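Local structure of PGRP domain of peptidoglycan recognition protein 3 (4ZXM) at residues 181-184 with 185-188; 240-243 with 244-247. The protein probably recognises bacterial peptidoglycan and, as an amidase, cuts the bond between N-acetylmuramic acid and the L-alanine that begins the stem peptide. One frame throughout, in Å; residues are numbered along the deposited sequence.

Contact 1 of 2, residues 181-184 with 185-188; sequences LNVN and TESI
Val-183 and Ser-187 meet through the valine's carbonyl oxygen, the acceptor around which this turn is built. Val-183 O takes two donors: Glu-186 N at 3.1 Å, with an N-H...O angle of 151°, and Ser-187 OG at 2.8 Å. They arrive from opposite faces of the carbonyl plane; both stand well out of that plane, away from the lone pairs. The backbone bond closes a beta turn with Asn-184 and Thr-185 at its corners. Serine suits the place just beyond it: with chi1 at 78°, the hydroxyl stands between its own N and carbonyl carbon and swings back over the turn, while Ser-187 CB rests 3.5 Å from Val-183 CG1.

Thr-185 OG1 lies between two acceptors, 2.8 Å from Asn-182 O and 2.7 Å from Glu-186 OE2. Its single proton could serve either, and the geometry does not settle which. The glutamate chain bends at chi2 (-79°), which folds its carboxylate back over the turn and brings OE1 within 4.0 Å of Val-183 CG2. The amide of Asn-184 faces the preceding loop instead, its OD1 accepting from Ala-180 N and its ND2 donating to Ala-178 O; both ends of this buried group are thereby satisfied.

Val-183, Glu-186 and Ser-187 also pack on Lys-118 of the neighbouring strand 116-123. Across the bend itself, the hydroxyls of Thr-185 and Ser-187 and the backbone N-H of Glu-186 thus supply the donors, and they probably help to set how the chain enters strand 187-192.

Contact 2 of 2, residues 240-243 with 244-247; sequences PGNL and LYDD
Asn-242 lies across the start of the helix and meets Leu-244 and Tyr-245 as its N-cap. Its CB sits 3.5 Å from Tyr-245 CD2, touching the ring at that atom. CG follows, 3.6 Å from the same CD2, with the amide and ring planes turned 42° apart, so the two flat groups are inclined rather than stacked. A chi1 of -162° sets CG anti to the backbone N and beside the carbonyl carbon; chi2, at -90°, then turns OD1 toward the first turn of the helix. There OD1 accepts two weak bonds, from Leu-244 N at 3.2 Å and from Tyr-245 N at 3.4 Å, the second being the straighter. OD1 also lies 3.2 Å from Leu-244 CB and approaches Tyr-245 CD2 obliquely at 3.5 Å. Asparagine suits the position because its short side chain brings a carbonyl to N-H groups that have no earlier helical turn to supply an acceptor. The side chain also touches Phe-196, Thr-197 and His-123.

Regular helical bonding begins alongside the cap. Asp-246 N donates to Asn-242 O at 3.2 Å, and Asp-247 N to Leu-243 O at 3.3 Å. Asp-247 OD2 is held by Trp-251 NE1 further along. Leu-244 is buried against Ile-121 and His-123 of strand 116-123 and the loop residue Phe-196.

With an alanine in place of Tyr-245, the capping N-H would remain, but the wall beside Asn-242 CB and CG would be lost, and the amide is likely to be freer to turn away from the helix.

One residue, Asn-242, thus supplies acceptors for three N-H groups: OD1 for those of Leu-244 and Tyr-245, the backbone O for that of Asp-246.

How the contacts relate
Contact 1 comes first along the chain and contact 2 near its end, with helix 203-219, strands 222-223 and 226-230 and helix 231-234 among the elements between them. Their centres are 21 Å apart and their nearest atoms about 11 Å, so they do not touch. Strand 116-123 of the mixed sheet links them: Lys-118 and Val-120 receive side chains from 181-188, whereas Ile-121 and His-123 receive those of 240-247. A second link runs through strand 187-192, which contact 1 leads into and whose following loop brings Phe-196 to Leu-243 and Leu-244. One turn thus starts a sheet strand, and the other starts helix 243-247, packed against strand 116-123 of the same sheet.

Contact 1 of 2, residues 181-184 with 185-188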
ATOM      1  N   LEU A 181      -6.499  10.493   5.126  1.00100.26           N
ATOM      2  CA  LEU A 181      -6.959  11.874   4.999  1.00106.49           C
ATOM      3  C   LEU A 181      -6.211  12.776   5.997  1.00111.57           C
ATOM      4  O   LEU A 181      -5.915  12.328   7.108  1.00110.50           O
ATOM      5  CB  LEU A 181      -8.470  11.946   5.262  1.00104.81           C
ATOM      6  CG  LEU A 181      -9.431  11.128   4.381  1.00103.32           C
ATOM      7  CD1 LEU A 181     -10.803  11.084   5.039  1.00 99.25           C
ATOM      8  CD2 LEU A 181      -9.536  11.674   2.961  1.00 99.88           C
ATOM      9  N   ASN A 182      -5.841  14.005   5.617  1.00115.47           N
ATOM     10  CA  ASN A 182      -5.739  14.453   4.224  1.00118.82           C
ATOM     11  C   ASN A 182      -4.274  14.428   3.844  1.00117.41           C
ATOM     12  O   ASN A 182      -3.693  15.442   3.439  1.00116.75           O
ATOM     13  CB  ASN A 182      -6.310  15.864   4.034  1.00123.25           C
ATOM     14  CG  ASN A 182      -7.825  15.878   3.963  1.00128.75           C
ATOM     15  OD1 ASN A 182      -8.457  14.873   3.629  1.00136.12           O
ATOM     16  ND2 ASN A 182      -8.417  17.029   4.262  1.00126.70           N
ATOM     17  N   VAL A 183      -3.681  13.250   4.009  1.00112.12           N
ATOM     18  CA  VAL A 183      -2.312  12.995   3.609  1.00107.10           C
ATOM     19  C   VAL A 183      -2.301  12.238   2.273  1.00102.48           C
ATOM     20  O   VAL A 183      -1.241  12.042   1.681  1.00101.52           O
ATOM     21  CB  VAL A 183      -1.557  12.282   4.753  1.00106.87           C
ATOM     22  CG1 VAL A 183      -0.213  11.739   4.295  1.00108.13           C
ATOM     23  CG2 VAL A 183      -1.380  13.258   5.914  1.00105.14           C
ATOM     24  N   ASN A 184      -3.488  11.846   1.787  1.00102.60           N
ATOM     25  CA  ASN A 184      -3.678  11.398   0.395  1.00 96.67           C
ATOM     26  C   ASN A 184      -2.961  12.342  -0.551  1.00 94.58           C
ATOM     27  O   ASN A 184      -2.321  11.923  -1.516  1.00 89.72           O
ATOM     28  CB  ASN A 184      -5.166  11.418   0.008  1.00 93.32           C
ATOM     29  CG  ASN A 184      -5.954  10.272   0.604  1.00 92.58           C
ATOM     30  OD1 ASN A 184      -5.452   9.152   0.727  1.00 89.89           O
ATOM     31  ND2 ASN A 184      -7.206  10.542   0.973  1.00 93.10           N
ATOM     32  N   THR A 185      -3.090  13.628  -0.240  1.00 93.93           N
ATOM     33  CA  THR A 185      -2.599  14.720  -1.071  1.00 93.50           C
ATOM     34  C   THR A 185      -1.058  14.745  -1.254  1.00 87.55           C
ATOM     35  O   THR A 185      -0.561  15.272  -2.261  1.00 83.57           O
ATOM     36  CB  THR A 185      -3.123  16.066  -0.505  1.00 95.44           C
ATOM     37  OG1 THR A 185      -2.840  16.146   0.899  1.00 96.72           O
ATOM     38  CG2 THR A 185      -4.641  16.173  -0.689  1.00 95.10           C
ATOM     39  N   GLU A 186      -0.310  14.173  -0.303  1.00 78.59           N
ATOM     40  CA  GLU A 186       1.154  14.143  -0.395  1.00 71.71           C
ATOM     41  C   GLU A 186       1.791  12.851   0.143  1.00 63.24           C
ATOM     42  O   GLU A 186       2.801  12.902   0.832  1.00 61.23           O
ATOM     43  CB  GLU A 186       1.760  15.397   0.277  1.00 76.48           C
ATOM     44  CG  GLU A 186       1.940  15.380   1.803  1.00 80.79           C
ATOM     45  CD  GLU A 186       0.672  15.656   2.594  1.00 84.76           C
ATOM     46  OE1 GLU A 186       0.792  15.901   3.817  1.00 84.48           O
ATOM     47  OE2 GLU A 186      -0.435  15.619   2.015  1.00 89.99           O
ATOM     48  N   SER A 187       1.228  11.692  -0.196  1.00 57.97           N
ATOM     49  CA  SER A 187       1.809  10.415   0.240  1.00 54.34           C
ATOM     50  C   SER A 187       1.543   9.255  -0.702  1.00 51.24           C
ATOM     51  O   SER A 187       0.590   9.269  -1.470  1.00 48.93           O
ATOM     52  CB  SER A 187       1.291  10.027   1.618  1.00 55.15           C
ATOM     53  OG  SER A 187      -0.024   9.501   1.534  1.00 55.82           O
ATOM     54  N   ILE A 188       2.410   8.252  -0.623  1.00 50.32           N
ATOM     55  CA  ILE A 188       2.157   6.945  -1.214  1.00 51.82           C
ATOM     56  C   ILE A 188       1.644   6.036  -0.107  1.00 49.40           C
ATOM     57  O   ILE A 188       2.251   5.944   0.957  1.00 48.51           O
ATOM     58  CB  ILE A 188       3.432   6.336  -1.837  1.00 54.96           C
ATOM     59  CG1 ILE A 188       3.765   7.032  -3.158  1.00 60.18           C
ATOM     60  CG2 ILE A 188       3.283   4.837  -2.068  1.00 54.64           C
ATOM     61  CD1 ILE A 188       2.820   6.697  -4.298  1.00 63.08           C
TER

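Contact 2 of 2, residues 240-243 with 244-247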
ATOM      1  N   PRO A 240      -6.351  -1.110  17.069  1.00113.72           N
ATOM      2  CA  PRO A 240      -5.939  -2.050  18.119  1.00110.62           C
ATOM      3  C   PRO A 240      -4.470  -2.456  17.988  1.00106.18           C
ATOM      4  O   PRO A 240      -3.869  -2.249  16.931  1.00109.44           O
ATOM      5  CB  PRO A 240      -6.836  -3.258  17.862  1.00111.46           C
ATOM      6  CG  PRO A 240      -7.013  -3.259  16.380  1.00111.31           C
ATOM      7  CD  PRO A 240      -6.974  -1.816  15.930  1.00111.26           C
ATOM      8  N   GLY A 241      -3.914  -3.039  19.050  1.00 98.99           N
ATOM      9  CA  GLY A 241      -2.511  -3.483  19.070  1.00 93.46           C
ATOM     10  C   GLY A 241      -2.141  -4.339  17.868  1.00 87.34           C
ATOM     11  O   GLY A 241      -2.692  -5.427  17.678  1.00 88.33           O
ATOM     12  N   ASN A 242      -1.199  -3.847  17.066  1.00 77.74           N
ATOM     13  CA  ASN A 242      -0.952  -4.387  15.735  1.00 69.50           C
ATOM     14  C   ASN A 242       0.522  -4.674  15.489  1.00 65.76           C
ATOM     15  O   ASN A 242       1.364  -3.785  15.596  1.00 63.37           O
ATOM     16  CB  ASN A 242      -1.452  -3.399  14.690  1.00 67.60           C
ATOM     17  CG  ASN A 242      -1.643  -4.037  13.338  1.00 66.52           C
ATOM     18  OD1 ASN A 242      -0.725  -4.053  12.530  1.00 63.21           O
ATOM     19  ND2 ASN A 242      -2.833  -4.583  13.092  1.00 68.17           N
ATOM     20  N   LEU A 243       0.816  -5.922  15.138  1.00 64.03           N
ATOM     21  CA  LEU A 243       2.190  -6.397  14.948  1.00 61.86           C
ATOM     22  C   LEU A 243       2.907  -5.810  13.734  1.00 59.15           C
ATOM     23  O   LEU A 243       4.134  -5.680  13.746  1.00 59.20           O
ATOM     24  CB  LEU A 243       2.206  -7.926  14.853  1.00 61.93           C
ATOM     25  CG  LEU A 243       1.909  -8.658  16.159  1.00 60.76           C
ATOM     26  CD1 LEU A 243       1.685 -10.136  15.898  1.00 61.36           C
ATOM     27  CD2 LEU A 243       3.049  -8.458  17.139  1.00 60.41           C
ATOM     28  N   LEU A 244       2.153  -5.486  12.685  1.00 56.40           N
ATOM     29  CA  LEU A 244       2.716  -4.803  11.524  1.00 55.79           C
ATOM     30  C   LEU A 244       3.261  -3.449  11.949  1.00 56.36           C
ATOM     31  O   LEU A 244       4.425  -3.126  11.713  1.00 55.83           O
ATOM     32  CB  LEU A 244       1.658  -4.614  10.431  1.00 56.08           C
ATOM     33  CG  LEU A 244       1.945  -3.612   9.299  1.00 55.75           C
ATOM     34  CD1 LEU A 244       3.213  -3.977   8.538  1.00 56.85           C
ATOM     35  CD2 LEU A 244       0.760  -3.515   8.350  1.00 54.02           C
ATOM     36  N   TYR A 245       2.415  -2.666  12.601  1.00 58.49           N
ATOM     37  CA  TYR A 245       2.784  -1.317  12.983  1.00 61.25           C
ATOM     38  C   TYR A 245       3.854  -1.234  14.072  1.00 60.56           C
ATOM     39  O   TYR A 245       4.467  -0.185  14.251  1.00 61.71           O
ATOM     40  CB  TYR A 245       1.560  -0.561  13.434  1.00 64.89           C
ATOM     41  CG  TYR A 245       0.493  -0.351  12.364  1.00 73.06           C
ATOM     42  CD1 TYR A 245       0.815   0.116  11.091  1.00 74.92           C
ATOM     43  CD2 TYR A 245      -0.852  -0.584  12.650  1.00 78.02           C
ATOM     44  CE1 TYR A 245      -0.168   0.311  10.132  1.00 75.65           C
ATOM     45  CE2 TYR A 245      -1.839  -0.386  11.700  1.00 79.03           C
ATOM     46  CZ  TYR A 245      -1.493   0.058  10.443  1.00 77.90           C
ATOM     47  OH  TYR A 245      -2.474   0.252   9.503  1.00 78.84           O
ATOM     48  N   ASP A 246       4.062  -2.322  14.808  1.00 60.59           N
ATOM     49  CA  ASP A 246       5.223  -2.432  15.690  1.00 63.61           C
ATOM     50  C   ASP A 246       6.487  -2.527  14.861  1.00 56.70           C
ATOM     51  O   ASP A 246       7.495  -1.906  15.179  1.00 54.23           O
ATOM     52  CB  ASP A 246       5.132  -3.680  16.572  1.00 72.37           C
ATOM     53  CG  ASP A 246       3.997  -3.610  17.584  1.00 81.72           C
ATOM     54  OD1 ASP A 246       3.525  -2.490  17.892  1.00 86.65           O
ATOM     55  OD2 ASP A 246       3.581  -4.688  18.074  1.00 88.65           O
ATOM     56  N   ASP A 247       6.419  -3.317  13.797  1.00 52.84           N
ATOM     57  CA  ASP A 247       7.575  -3.579  12.959  1.00 51.03           C
ATOM     58  C   ASP A 247       8.079  -2.336  12.249  1.00 48.04           C
ATOM     59  O   ASP A 247       9.283  -2.098  12.198  1.00 45.51           O
ATOM     60  CB  ASP A 247       7.260  -4.650  11.918  1.00 53.19           C
ATOM     61  CG  ASP A 247       8.512  -5.293  11.365  1.00 57.21           C
ATOM     62  OD1 ASP A 247       9.036  -6.219  12.020  1.00 59.89           O
ATOM     63  OD2 ASP A 247       8.982  -4.870  10.287  1.00 60.26           O
TER